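Local structure of phosphoribosylaminoimidazole-succinocarboxamide synthase (Pyrococcus horikoshii, 4O7W) at residues V91-V96 with I116-Y121; G168-D173 with W200-K205; K38-K43 with D211-D216. The protein catalyses the ATP-dependent joining of L-aspartate to the carboxylate of 5-amino-1-(5-phosphoribosyl)imidazole-4-carboxylate, forming SAICAR in de novo purine biosynthesis. All coordinates share one frame; numbering follows the deposited sequence.

Contact 1 (V91-V96 with I116-Y121); sequences VVRNVV and IVELYY. With TYD (thymidine-5'-diphosphate), chain B.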
loop_
_atom_site.group_PDB
_atom_site.type_symbol
_atom_site.label_atom_id
_atom_site.label_comp_id
_atom_site.label_asym_id
_atom_site.label_seq_id
_atom_site.Cartn_x
_atom_site.Cartn_y
_atom_site.Cartn_z
ATOM N N VAL A 91 11.242 -1.462 0.531
ATOM C CA VAL A 91 11.623 -0.850 1.794
ATOM C C VAL A 91 11.406 -1.834 2.966
ATOM O O VAL A 91 10.325 -2.418 3.113
ATOM C CB VAL A 91 10.874 0.489 2.018
ATOM C CG1 VAL A 91 11.207 1.054 3.383
ATOM C CG2 VAL A 91 11.229 1.510 0.917
ATOM N N VAL A 92 12.447 -2.039 3.765
ATOM C CA VAL A 92 12.370 -2.867 4.967
ATOM C C VAL A 92 12.521 -1.948 6.188
ATOM O O VAL A 92 13.370 -1.065 6.189
ATOM C CB VAL A 92 13.484 -3.945 4.979
ATOM C CG1 VAL A 92 13.328 -4.876 6.169
ATOM C CG2 VAL A 92 13.494 -4.739 3.683
ATOM N N ARG A 93 11.669 -2.128 7.198
ATOM C CA ARG A 93 11.619 -1.218 8.346
ATOM C C ARG A 93 11.636 -2.011 9.674
ATOM O O ARG A 93 10.823 -2.917 9.867
ATOM C CB ARG A 93 10.382 -0.295 8.241
ATOM C CG ARG A 93 9.958 0.027 6.791
ATOM C CD ARG A 93 8.826 1.057 6.666
ATOM N NE ARG A 93 9.303 2.387 7.017
ATOM C CZ ARG A 93 9.304 3.462 6.235
ATOM N NH1 ARG A 93 8.796 3.458 5.001
ATOM N NH2 ARG A 93 9.828 4.573 6.718
ATOM N N ASN A 94 12.586 -1.683 10.556
ATOM C CA ASN A 94 12.705 -2.289 11.898
ATOM C C ASN A 94 12.195 -1.365 12.995
ATOM O O ASN A 94 11.663 -1.820 14.018
ATOM C CB ASN A 94 14.160 -2.661 12.194
ATOM C CG ASN A 94 14.752 -3.564 11.131
ATOM O OD1 ASN A 94 14.201 -4.630 10.842
ATOM N ND2 ASN A 94 15.859 -3.133 10.518
ATOM N N VAL A 95 12.385 -0.064 12.776
ATOM C CA VAL A 95 12.039 0.968 13.733
ATOM C C VAL A 95 11.240 2.038 12.982
ATOM O O VAL A 95 11.579 2.379 11.838
ATOM C CB VAL A 95 13.324 1.563 14.349
ATOM C CG1 VAL A 95 13.032 2.828 15.147
ATOM C CG2 VAL A 95 14.020 0.518 15.221
ATOM N N VAL A 96 10.183 2.542 13.618
ATOM C CA VAL A 96 9.303 3.574 13.044
ATOM C C VAL A 96 10.056 4.890 12.823
ATOM O O VAL A 96 10.674 5.449 13.754
ATOM C CB VAL A 96 8.043 3.784 13.920
ATOM C CG1 VAL A 96 7.186 4.940 13.411
ATOM C CG2 VAL A 96 7.223 2.497 13.964
ATOM N N ILE A 116 8.785 -4.685 8.735
ATOM C CA ILE A 116 7.788 -4.358 7.718
ATOM C C ILE A 116 8.463 -4.272 6.349
ATOM O O ILE A 116 9.532 -3.693 6.218
ATOM C CB ILE A 116 7.069 -3.029 8.061
ATOM C CG1 ILE A 116 6.160 -3.236 9.274
ATOM C CG2 ILE A 116 6.291 -2.495 6.862
ATOM C CD1 ILE A 116 5.493 -1.973 9.770
ATOM N N VAL A 117 7.852 -4.863 5.335
ATOM C CA VAL A 117 8.337 -4.696 3.958
ATOM C C VAL A 117 7.274 -3.909 3.204
ATOM O O VAL A 117 6.087 -4.242 3.274
ATOM C CB VAL A 117 8.571 -6.044 3.237
ATOM C CG1 VAL A 117 9.219 -5.818 1.871
ATOM C CG2 VAL A 117 9.427 -6.976 4.083
ATOM N N GLU A 118 7.701 -2.868 2.502
ATOM C CA GLU A 118 6.806 -2.046 1.691
ATOM C C GLU A 118 7.341 -2.014 0.266
ATOM O O GLU A 118 8.560 -1.929 0.037
ATOM C CB GLU A 118 6.695 -0.624 2.243
ATOM C CG GLU A 118 6.146 -0.523 3.670
ATOM C CD GLU A 118 6.259 0.880 4.251
ATOM O OE1 GLU A 118 7.035 1.706 3.717
ATOM O OE2 GLU A 118 5.581 1.165 5.259
ATOM N N LEU A 119 6.427 -2.120 -0.686
ATOM C CA LEU A 119 6.774 -2.030 -2.095
ATOM C C LEU A 119 6.303 -0.689 -2.630
ATOM O O LEU A 119 5.155 -0.327 -2.432
ATOM C CB LEU A 119 6.072 -3.135 -2.867
ATOM C CG LEU A 119 6.374 -4.556 -2.385
ATOM C CD1 LEU A 119 5.444 -5.519 -3.108
ATOM C CD2 LEU A 119 7.841 -4.900 -2.609
ATOM N N TYR A 120 7.197 0.031 -3.297
ATOM C CA TYR A 120 6.884 1.311 -3.922
ATOM C C TYR A 120 7.126 1.172 -5.414
ATOM O O TYR A 120 8.172 0.690 -5.840
ATOM C CB TYR A 120 7.746 2.440 -3.350
ATOM C CG TYR A 120 7.396 2.773 -1.923
ATOM C CD1 TYR A 120 6.389 3.696 -1.629
ATOM C CD2 TYR A 120 8.051 2.137 -0.863
ATOM C CE1 TYR A 120 6.052 3.992 -0.318
ATOM C CE2 TYR A 120 7.729 2.425 0.451
ATOM C CZ TYR A 120 6.726 3.339 0.721
ATOM O OH TYR A 120 6.419 3.601 2.031
ATOM N N TYR A 121 6.147 1.583 -6.202
ATOM C CA TYR A 121 6.265 1.536 -7.636
ATOM C C TYR A 121 7.100 2.735 -8.129
ATOM O O TYR A 121 6.749 3.889 -7.882
ATOM C CB TYR A 121 4.853 1.521 -8.237
ATOM C CG TYR A 121 4.756 1.737 -9.741
ATOM C CD1 TYR A 121 5.703 1.194 -10.628
ATOM C CD2 TYR A 121 3.685 2.461 -10.273
ATOM C CE1 TYR A 121 5.589 1.386 -12.001
ATOM C CE2 TYR A 121 3.557 2.649 -11.632
ATOM C CZ TYR A 121 4.506 2.126 -12.481
ATOM O OH TYR A 121 4.346 2.343 -13.810
HETATM P PA TYD B . 10.588 6.481 3.835
HETATM O O1A TYD B . 10.457 6.724 5.307
HETATM O O2A TYD B . 9.509 5.622 3.210
HETATM O O3A TYD B . 10.611 7.827 2.962
HETATM P PB TYD B . 11.374 9.223 3.234
HETATM O O1B TYD B . 11.296 9.487 4.721
HETATM O O2B TYD B . 12.795 8.966 2.778
HETATM O O3B TYD B . 10.636 10.174 2.338
HETATM O "O5'" TYD B . 12.029 5.858 3.566
HETATM C "C5'" TYD B . 12.363 4.592 4.110
HETATM C "C4'" TYD B . 13.843 4.263 3.909
HETATM O "O4'" TYD B . 14.048 3.864 2.554
HETATM C "C3'" TYD B . 14.802 5.428 4.176
HETATM O "O3'" TYD B . 16.006 4.882 4.705
HETATM C "C2'" TYD B . 15.120 5.996 2.812
HETATM C "C1'" TYD B . 14.916 4.796 1.891
HETATM N N1 TYD B . 14.303 5.163 0.609
HETATM C C2 TYD B . 15.113 5.666 -0.455
HETATM O O2 TYD B . 16.339 5.795 -0.302
HETATM N N3 TYD B . 14.561 5.988 -1.635
HETATM C C4 TYD B . 13.236 5.824 -1.838
HETATM O O4 TYD B . 12.732 6.108 -2.937
HETATM C C5 TYD B . 12.359 5.281 -0.760
HETATM C C5M TYD B . 10.867 5.080 -0.956
HETATM C C6 TYD B . 12.974 4.971 0.447
#
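Arg93 and Glu118 reach each other from neighbouring antiparallel strands, on the face of the sheet that also carries Val91, Ile116 and Tyr120. The backbones are closely knit: Val91 with Glu118 and Arg93 with Ile116 are hydrogen-bonded pairs, Val92 with Val117 the non-hydrogen-bonded pair between them, and the bond from Val91 N to Glu118 O (2.8 Å) is nearly straight at 173°. On the other face, the beta-branched Val92 and Val117 suit a strand covered by helix 143-165. Tight packing continues at Val91, where CG2 lies 3.6 Å from Tyr120 CE2, meeting the ring obliquely, while CG1 turns to the C5' of thymidine diphosphate. The thymine methyl sits over one face of the same ring, toward its rim. The contact loosens at Asn94, where the chain turns a corner and 94-96 part from 116-121.

On the ligand-facing side, the Arg93 chain, bent at chi3 (71°), brings NH1 to Glu118 OE1 at 2.8 Å, a salt bridge on the syn side of the carboxylate but well out of its plane. Tyr120 OH donates to that same OE1 at 2.6 Å from the opposite face, so one oxygen is gripped twice. NH1 also donates to O2A (2.9 Å), and NH2 to O1A (2.6 Å), of the alpha-phosphate. A long chain ending in a flat, many-handed guanidinium suits this bridging place, and the buried glutamate probably offsets its charge. The chemistry is consistent with an arginine whose rotation Glu118 helps to set, two amino groups meeting a nucleotide phosphate.

Contact 2 (G168-D173 with W200-K205); sequences GIILVD and WDAKTK. With TYD (thymidine-5'-diphosphate), chain B.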
loop_
_atom_site.group_PDB
_atom_site.type_symbol
_atom_site.label_atom_id
_atom_site.label_comp_id
_atom_site.label_asym_id
_atom_site.label_seq_id
_atom_site.Cartn_x
_atom_site.Cartn_y
_atom_site.Cartn_z
ATOM N N GLY A 168 27.502 -0.864 17.058
ATOM C CA GLY A 168 26.809 0.217 17.766
ATOM C C GLY A 168 25.900 1.038 16.861
ATOM O O GLY A 168 25.642 2.219 17.134
ATOM N N ILE A 169 25.423 0.426 15.777
ATOM C CA ILE A 169 24.532 1.128 14.836
ATOM C C ILE A 169 23.207 0.384 14.695
ATOM O O ILE A 169 23.177 -0.821 14.471
ATOM C CB ILE A 169 25.197 1.337 13.454
ATOM C CG1 ILE A 169 26.414 2.256 13.586
ATOM C CG2 ILE A 169 24.209 1.909 12.435
ATOM C CD1 ILE A 169 27.475 2.007 12.530
ATOM N N ILE A 170 22.120 1.123 14.851
ATOM C CA ILE A 170 20.784 0.605 14.650
ATOM C C ILE A 170 20.357 0.844 13.212
ATOM O O ILE A 170 20.352 1.984 12.724
ATOM C CB ILE A 170 19.769 1.259 15.604
ATOM C CG1 ILE A 170 20.194 1.022 17.069
ATOM C CG2 ILE A 170 18.381 0.693 15.349
ATOM C CD1 ILE A 170 19.499 1.945 18.060
ATOM N N LEU A 171 20.020 -0.241 12.532
ATOM C CA LEU A 171 19.468 -0.157 11.192
ATOM C C LEU A 171 17.971 0.072 11.332
ATOM O O LEU A 171 17.210 -0.850 11.631
ATOM C CB LEU A 171 19.776 -1.424 10.397
ATOM C CG LEU A 171 19.209 -1.524 8.972
ATOM C CD1 LEU A 171 19.814 -0.475 8.039
ATOM C CD2 LEU A 171 19.444 -2.935 8.445
ATOM N N VAL A 172 17.561 1.316 11.130
ATOM C CA VAL A 172 16.186 1.723 11.359
ATOM C C VAL A 172 15.278 1.236 10.214
ATOM O O VAL A 172 14.246 0.611 10.457
ATOM C CB VAL A 172 16.118 3.254 11.538
ATOM C CG1 VAL A 172 14.692 3.784 11.390
ATOM C CG2 VAL A 172 16.735 3.644 12.877
ATOM N N ASP A 173 15.690 1.525 8.978
ATOM C CA ASP A 173 15.000 1.074 7.767
ATOM C C ASP A 173 15.949 1.281 6.603
ATOM O O ASP A 173 17.028 1.845 6.795
ATOM C CB ASP A 173 13.682 1.837 7.541
ATOM C CG ASP A 173 13.878 3.344 7.434
ATOM O OD1 ASP A 173 14.938 3.789 6.976
ATOM O OD2 ASP A 173 12.951 4.090 7.794
ATOM N N TRP A 200 21.018 4.806 13.020
ATOM C CA TRP A 200 21.084 5.552 14.286
ATOM C C TRP A 200 22.161 5.026 15.188
ATOM O O TRP A 200 22.313 3.806 15.335
ATOM C CB TRP A 200 19.776 5.458 15.056
ATOM C CG TRP A 200 18.607 6.177 14.453
ATOM C CD1 TRP A 200 18.586 7.000 13.317
ATOM C CD2 TRP A 200 17.237 6.210 14.979
ATOM N NE1 TRP A 200 17.324 7.489 13.097
ATOM C CE2 TRP A 200 16.464 7.055 14.061
ATOM C CE3 TRP A 200 16.588 5.622 16.064
ATOM C CZ2 TRP A 200 15.103 7.290 14.244
ATOM C CZ3 TRP A 200 15.220 5.869 16.242
ATOM C CH2 TRP A 200 14.494 6.679 15.347
ATOM N N ASP A 201 22.892 5.926 15.840
ATOM C CA ASP A 201 23.815 5.504 16.889
ATOM C C ASP A 201 23.028 4.796 17.993
ATOM O O ASP A 201 22.015 5.328 18.456
ATOM C CB ASP A 201 24.558 6.680 17.506
ATOM C CG ASP A 201 25.419 6.242 18.674
ATOM O OD1 ASP A 201 26.521 5.733 18.422
ATOM O OD2 ASP A 201 24.969 6.350 19.834
ATOM N N ALA A 202 23.493 3.614 18.407
ATOM C CA ALA A 202 22.784 2.814 19.425
ATOM C C ALA A 202 22.641 3.538 20.772
ATOM O O ALA A 202 21.582 3.481 21.399
ATOM C CB ALA A 202 23.429 1.443 19.607
ATOM N N LYS A 203 23.694 4.229 21.196
ATOM C CA LYS A 203 23.680 4.929 22.485
ATOM C C LYS A 203 22.829 6.206 22.463
ATOM O O LYS A 203 21.943 6.374 23.301
ATOM C CB LYS A 203 25.113 5.220 22.960
ATOM C CG LYS A 203 25.197 5.896 24.320
ATOM N N THR A 204 23.084 7.095 21.508
ATOM C CA THR A 204 22.419 8.406 21.488
ATOM C C THR A 204 21.151 8.441 20.643
ATOM O O THR A 204 20.335 9.350 20.784
ATOM C CB THR A 204 23.363 9.523 20.994
ATOM O OG1 THR A 204 23.637 9.326 19.600
ATOM C CG2 THR A 204 24.671 9.514 21.795
ATOM N N LYS A 205 21.009 7.468 19.750
ATOM C CA LYS A 205 19.876 7.400 18.811
ATOM C C LYS A 205 19.842 8.501 17.745
ATOM O O LYS A 205 18.795 8.745 17.134
ATOM C CB LYS A 205 18.541 7.303 19.553
ATOM C CG LYS A 205 18.323 5.915 20.113
ATOM C CD LYS A 205 17.229 5.885 21.152
ATOM C CE LYS A 205 17.624 4.930 22.266
ATOM N NZ LYS A 205 18.481 3.806 21.787
HETATM P PA TYD B . 10.588 6.481 3.835
HETATM O O1A TYD B . 10.457 6.724 5.307
HETATM O O2A TYD B . 9.509 5.622 3.210
HETATM O O3A TYD B . 10.611 7.827 2.962
HETATM P PB TYD B . 11.374 9.223 3.234
HETATM O O1B TYD B . 11.296 9.487 4.721
HETATM O O2B TYD B . 12.795 8.966 2.778
HETATM O O3B TYD B . 10.636 10.174 2.338
HETATM O "O5'" TYD B . 12.029 5.858 3.566
HETATM C "C5'" TYD B . 12.363 4.592 4.110
HETATM C "C4'" TYD B . 13.843 4.263 3.909
HETATM O "O4'" TYD B . 14.048 3.864 2.554
HETATM C "C3'" TYD B . 14.802 5.428 4.176
HETATM O "O3'" TYD B . 16.006 4.882 4.705
HETATM C "C2'" TYD B . 15.120 5.996 2.812
HETATM C "C1'" TYD B . 14.916 4.796 1.891
HETATM N N1 TYD B . 14.303 5.163 0.609
HETATM C C2 TYD B . 15.113 5.666 -0.455
HETATM O O2 TYD B . 16.339 5.795 -0.302
HETATM N N3 TYD B . 14.561 5.988 -1.635
HETATM C C4 TYD B . 13.236 5.824 -1.838
HETATM O O4 TYD B . 12.732 6.108 -2.937
HETATM C C5 TYD B . 12.359 5.281 -0.760
HETATM C C5M TYD B . 10.867 5.080 -0.956
HETATM C C6 TYD B . 12.974 4.971 0.447
#
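CG1 of Val172 is anti to the backbone N (chi1 164°), which leaves CG2 anti to the carbonyl carbon and over the indole of Trp200, whose own CG is anti to its carbonyl carbon (chi1 -69°). The methyl sits over the face of the ring: Val172 CG2 stands 3.5 Å from the centroid of the Trp200 five-membered ring, only 15° off the normal, a CH-pi contact for which a compact branched residue and a broad flat ring are well matched. Lys205 O lies over the opposite face, nearer the rim.

The strands themselves pair antiparallel. Ile170 N donates to Trp200 O at 2.7 Å and Trp200 N returns a bond to Ile170 O, while Ile170 lays its CG1 4.1 Å from Ala202 CB. Gly168, whose positive phi closes the preceding helix in a Schellman motif, accepts at its O from Ala202 N at 2.9 Å, the donor lying above the carbonyl plane. The chain then turns on Asp201, whose OD2 takes the N-H of Thr204 (2.6 Å) in an Asx motif; its OD1 pairs with Arg230.

Farther along the strand Asp173 OD1 accepts from O3' of thymidine diphosphate at 2.7 Å, consistent with a sugar-binding site. Backbone pairing and the Val172-Trp200 contact together imply a firm join between strands 169-180 and 197-201.

Contact 3 (K38-K43 with D211-D216); sequences KKARFK and DVFRFD. With TYD (thymidine-5'-diphosphate), chain B; PO4 (phosphate ion), chain D.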
loop_
_atom_site.group_PDB
_atom_site.type_symbol
_atom_site.label_atom_id
_atom_site.label_comp_id
_atom_site.label_asym_id
_atom_site.label_seq_id
_atom_site.Cartn_x
_atom_site.Cartn_y
_atom_site.Cartn_z
ATOM N N LYS A 38 14.548 19.756 -2.692
ATOM C CA LYS A 38 15.714 20.182 -1.920
ATOM C C LYS A 38 16.976 19.587 -2.552
ATOM O O LYS A 38 17.078 18.370 -2.706
ATOM C CB LYS A 38 15.576 19.741 -0.460
ATOM C CG LYS A 38 16.681 20.234 0.466
ATOM C CD LYS A 38 16.367 19.905 1.920
ATOM C CE LYS A 38 17.414 20.481 2.868
ATOM N NZ LYS A 38 17.009 20.398 4.308
ATOM N N LYS A 39 17.929 20.443 -2.925
ATOM C CA LYS A 39 19.182 19.993 -3.548
ATOM C C LYS A 39 20.394 20.633 -2.893
ATOM O O LYS A 39 20.352 21.790 -2.478
ATOM C CB LYS A 39 19.214 20.324 -5.042
ATOM C CG LYS A 39 18.236 19.567 -5.917
ATOM C CD LYS A 39 18.241 20.175 -7.309
ATOM C CE LYS A 39 16.990 19.816 -8.093
ATOM N NZ LYS A 39 16.779 20.778 -9.212
ATOM N N ALA A 40 21.480 19.875 -2.822
ATOM C CA ALA A 40 22.774 20.366 -2.348
ATOM C C ALA A 40 23.863 19.411 -2.818
ATOM O O ALA A 40 23.575 18.311 -3.298
ATOM C CB ALA A 40 22.791 20.495 -0.829
ATOM N N ARG A 41 25.112 19.840 -2.686
ATOM C CA ARG A 41 26.253 19.021 -3.062
ATOM C C ARG A 41 27.185 18.887 -1.873
ATOM O O ARG A 41 27.452 19.863 -1.180
ATOM C CB ARG A 41 26.995 19.652 -4.239
ATOM C CG ARG A 41 26.092 20.020 -5.410
ATOM C CD ARG A 41 26.888 20.494 -6.618
ATOM N NE ARG A 41 27.757 19.444 -7.144
ATOM C CZ ARG A 41 29.053 19.318 -6.864
ATOM N NH1 ARG A 41 29.659 20.183 -6.060
ATOM N NH2 ARG A 41 29.750 18.321 -7.397
ATOM N N PHE A 42 27.671 17.675 -1.635
ATOM C CA PHE A 42 28.585 17.440 -0.539
ATOM C C PHE A 42 29.862 16.796 -1.046
ATOM O O PHE A 42 29.858 15.637 -1.455
ATOM C CB PHE A 42 27.909 16.596 0.545
ATOM C CG PHE A 42 26.719 17.266 1.173
ATOM C CD1 PHE A 42 26.880 18.133 2.254
ATOM C CD2 PHE A 42 25.437 17.043 0.676
ATOM C CE1 PHE A 42 25.780 18.756 2.833
ATOM C CE2 PHE A 42 24.335 17.665 1.251
ATOM C CZ PHE A 42 24.506 18.525 2.331
ATOM N N LYS A 43 30.950 17.572 -1.041
ATOM C CA LYS A 43 32.244 17.099 -1.520
ATOM C C LYS A 43 32.600 15.831 -0.774
ATOM O O LYS A 43 32.593 15.809 0.451
ATOM C CB LYS A 43 33.333 18.167 -1.340
ATOM C CG LYS A 43 34.658 17.834 -2.017
ATOM N N ASP A 211 19.030 11.683 6.654
ATOM C CA ASP A 211 18.082 12.465 7.476
ATOM C C ASP A 211 18.746 13.763 8.000
ATOM O O ASP A 211 18.085 14.783 8.186
ATOM C CB ASP A 211 17.519 11.626 8.630
ATOM C CG ASP A 211 16.255 10.822 8.236
ATOM O OD1 ASP A 211 15.654 11.031 7.158
ATOM O OD2 ASP A 211 15.851 9.967 9.040
ATOM N N VAL A 212 20.059 13.712 8.209
ATOM C CA VAL A 212 20.854 14.898 8.546
ATOM C C VAL A 212 20.655 16.011 7.500
ATOM O O VAL A 212 20.438 17.160 7.862
ATOM C CB VAL A 212 22.342 14.522 8.725
ATOM C CG1 VAL A 212 23.234 15.758 8.760
ATOM C CG2 VAL A 212 22.521 13.678 9.989
ATOM N N PHE A 213 20.702 15.656 6.214
ATOM C CA PHE A 213 20.402 16.604 5.131
ATOM C C PHE A 213 18.909 16.894 4.988
ATOM O O PHE A 213 18.533 18.044 4.801
ATOM C CB PHE A 213 21.022 16.133 3.802
ATOM C CG PHE A 213 20.472 16.812 2.564
ATOM C CD1 PHE A 213 20.709 18.168 2.309
ATOM C CD2 PHE A 213 19.755 16.083 1.625
ATOM C CE1 PHE A 213 20.222 18.779 1.158
ATOM C CE2 PHE A 213 19.259 16.690 0.473
ATOM C CZ PHE A 213 19.495 18.036 0.239
ATOM N N ARG A 214 18.062 15.865 5.076
ATOM C CA ARG A 214 16.611 16.059 4.942
ATOM C C ARG A 214 16.062 17.073 5.961
ATOM O O ARG A 214 15.253 17.933 5.608
ATOM C CB ARG A 214 15.841 14.734 5.088
ATOM C CG ARG A 214 15.950 13.752 3.928
ATOM C CD ARG A 214 15.110 12.514 4.235
ATOM N NE ARG A 214 15.305 11.428 3.270
ATOM C CZ ARG A 214 16.000 10.312 3.500
ATOM N NH1 ARG A 214 16.101 9.415 2.538
ATOM N NH2 ARG A 214 16.588 10.077 4.679
ATOM N N PHE A 215 16.497 16.952 7.215
ATOM C CA PHE A 215 15.953 17.770 8.306
ATOM C C PHE A 215 16.968 18.692 8.991
ATOM O O PHE A 215 16.735 19.137 10.120
ATOM C CB PHE A 215 15.239 16.877 9.339
ATOM C CG PHE A 215 14.214 15.959 8.730
ATOM C CD1 PHE A 215 13.069 16.478 8.126
ATOM C CD2 PHE A 215 14.404 14.581 8.732
ATOM C CE1 PHE A 215 12.134 15.640 7.544
ATOM C CE2 PHE A 215 13.472 13.736 8.147
ATOM C CZ PHE A 215 12.334 14.269 7.556
ATOM N N ASP A 216 18.080 18.972 8.306
ATOM C CA ASP A 216 19.113 19.906 8.780
ATOM C C ASP A 216 19.530 19.617 10.219
ATOM O O ASP A 216 19.345 20.444 11.111
ATOM C CB ASP A 216 18.642 21.364 8.624
ATOM C CG ASP A 216 18.220 21.691 7.204
ATOM O OD1 ASP A 216 18.968 21.375 6.255
ATOM O OD2 ASP A 216 17.124 22.252 7.025
HETATM P PA TYD B . 10.588 6.481 3.835
HETATM O O1A TYD B . 10.457 6.724 5.307
HETATM O O2A TYD B . 9.509 5.622 3.210
HETATM O O3A TYD B . 10.611 7.827 2.962
HETATM P PB TYD B . 11.374 9.223 3.234
HETATM O O1B TYD B . 11.296 9.487 4.721
HETATM O O2B TYD B . 12.795 8.966 2.778
HETATM O O3B TYD B . 10.636 10.174 2.338
HETATM O "O5'" TYD B . 12.029 5.858 3.566
HETATM C "C5'" TYD B . 12.363 4.592 4.110
HETATM C "C4'" TYD B . 13.843 4.263 3.909
HETATM O "O4'" TYD B . 14.048 3.864 2.554
HETATM C "C3'" TYD B . 14.802 5.428 4.176
HETATM O "O3'" TYD B . 16.006 4.882 4.705
HETATM C "C2'" TYD B . 15.120 5.996 2.812
HETATM C "C1'" TYD B . 14.916 4.796 1.891
HETATM N N1 TYD B . 14.303 5.163 0.609
HETATM C C2 TYD B . 15.113 5.666 -0.455
HETATM O O2 TYD B . 16.339 5.795 -0.302
HETATM N N3 TYD B . 14.561 5.988 -1.635
HETATM C C4 TYD B . 13.236 5.824 -1.838
HETATM O O4 TYD B . 12.732 6.108 -2.937
HETATM C C5 TYD B . 12.359 5.281 -0.760
HETATM C C5M TYD B . 10.867 5.080 -0.956
HETATM C C6 TYD B . 12.974 4.971 0.447
HETATM P P PO4 D . 14.287 11.264 -0.343
HETATM O O1 PO4 D . 14.763 11.453 -1.767
HETATM O O2 PO4 D . 13.278 12.341 0.005
HETATM O O3 PO4 D . 13.681 9.884 -0.163
HETATM O O4 PO4 D . 15.483 11.390 0.566
#
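Strand 38-41 runs past the short helix 211-214 without backbone pairing, the nearest CA atoms, those of Lys38 and Arg214, being 8.1 Å apart, so the contact is made mainly by side chains. Phe213 makes the largest contribution. Its CG, anti to the backbone N (chi1 164°), projects the ring toward the strand, where Ala40 CB comes to 3.7 Å from CE1 and the aliphatic part of Lys38 slides past in the opposite direction. The small alanine leaves room for the large ring. Phe42 directs its edge at the face of Phe213 in an offset edge-to-face pair, centroids 5.7 Å apart and planes at 78°; Leu220 of helix 220-232 touches both rings.

Lys38 is fully extended, all its torsions near 180°, which carries NZ over to the end of the helix. There it donates to Phe213 O at 2.8 Å, almost in line with the C=O, and to Asp216 OD1 at 2.9 Å from above the carboxylate plane, with a weak third bond to Arg214 O. A lysine suits this spot because its long apolar stem can lie beside a phenylalanine while its ammonium meets carbonyls at the C-terminal end of the helix, where the partial negative charge would probably favour it.

Arg214 turns away from the strand. NE gives a 2.7 Å bond to O4 of a phosphate ion that meets the guanidinium at its edge, and NH2 forms a salt bridge with Asp211 OD1 (2.8 Å), while O2B of thymidine diphosphate lies over one guanidinium face. Lys210 and the backbone N of Phe34 also bind the phosphate, which probably came from the crystallisation liquor. The chemistry implies two distinct cationic jobs: Lys38 ties the helix end to the strand, and Arg214, steadied by Asp211, is consistent with an anion-binding place.

Contacts 1 and 2 belong to one antiparallel sheet, in which strands 84-93 and 169-180 are neighbours; their centres are about 17 Å apart, and they touch, chiefly through Asn94, which probably hydrogen-bonds to Leu171 and Val172. Contact 3 lies about 22 Å from contact 1 and 20 Å from contact 2, centre to centre, joining the two-stranded sheet of 30-33 and 38-41 to helix 211-214, which follows strand 197-201. Along the chain contact 3 spans both others, and contact 1 closes before contact 2 opens. All three approach thymidine diphosphate, so elements distant in sequence gather around the bound nucleotide, probably at a phosphate-binding site, consistent with an enzyme that handles phosphorylated substrates.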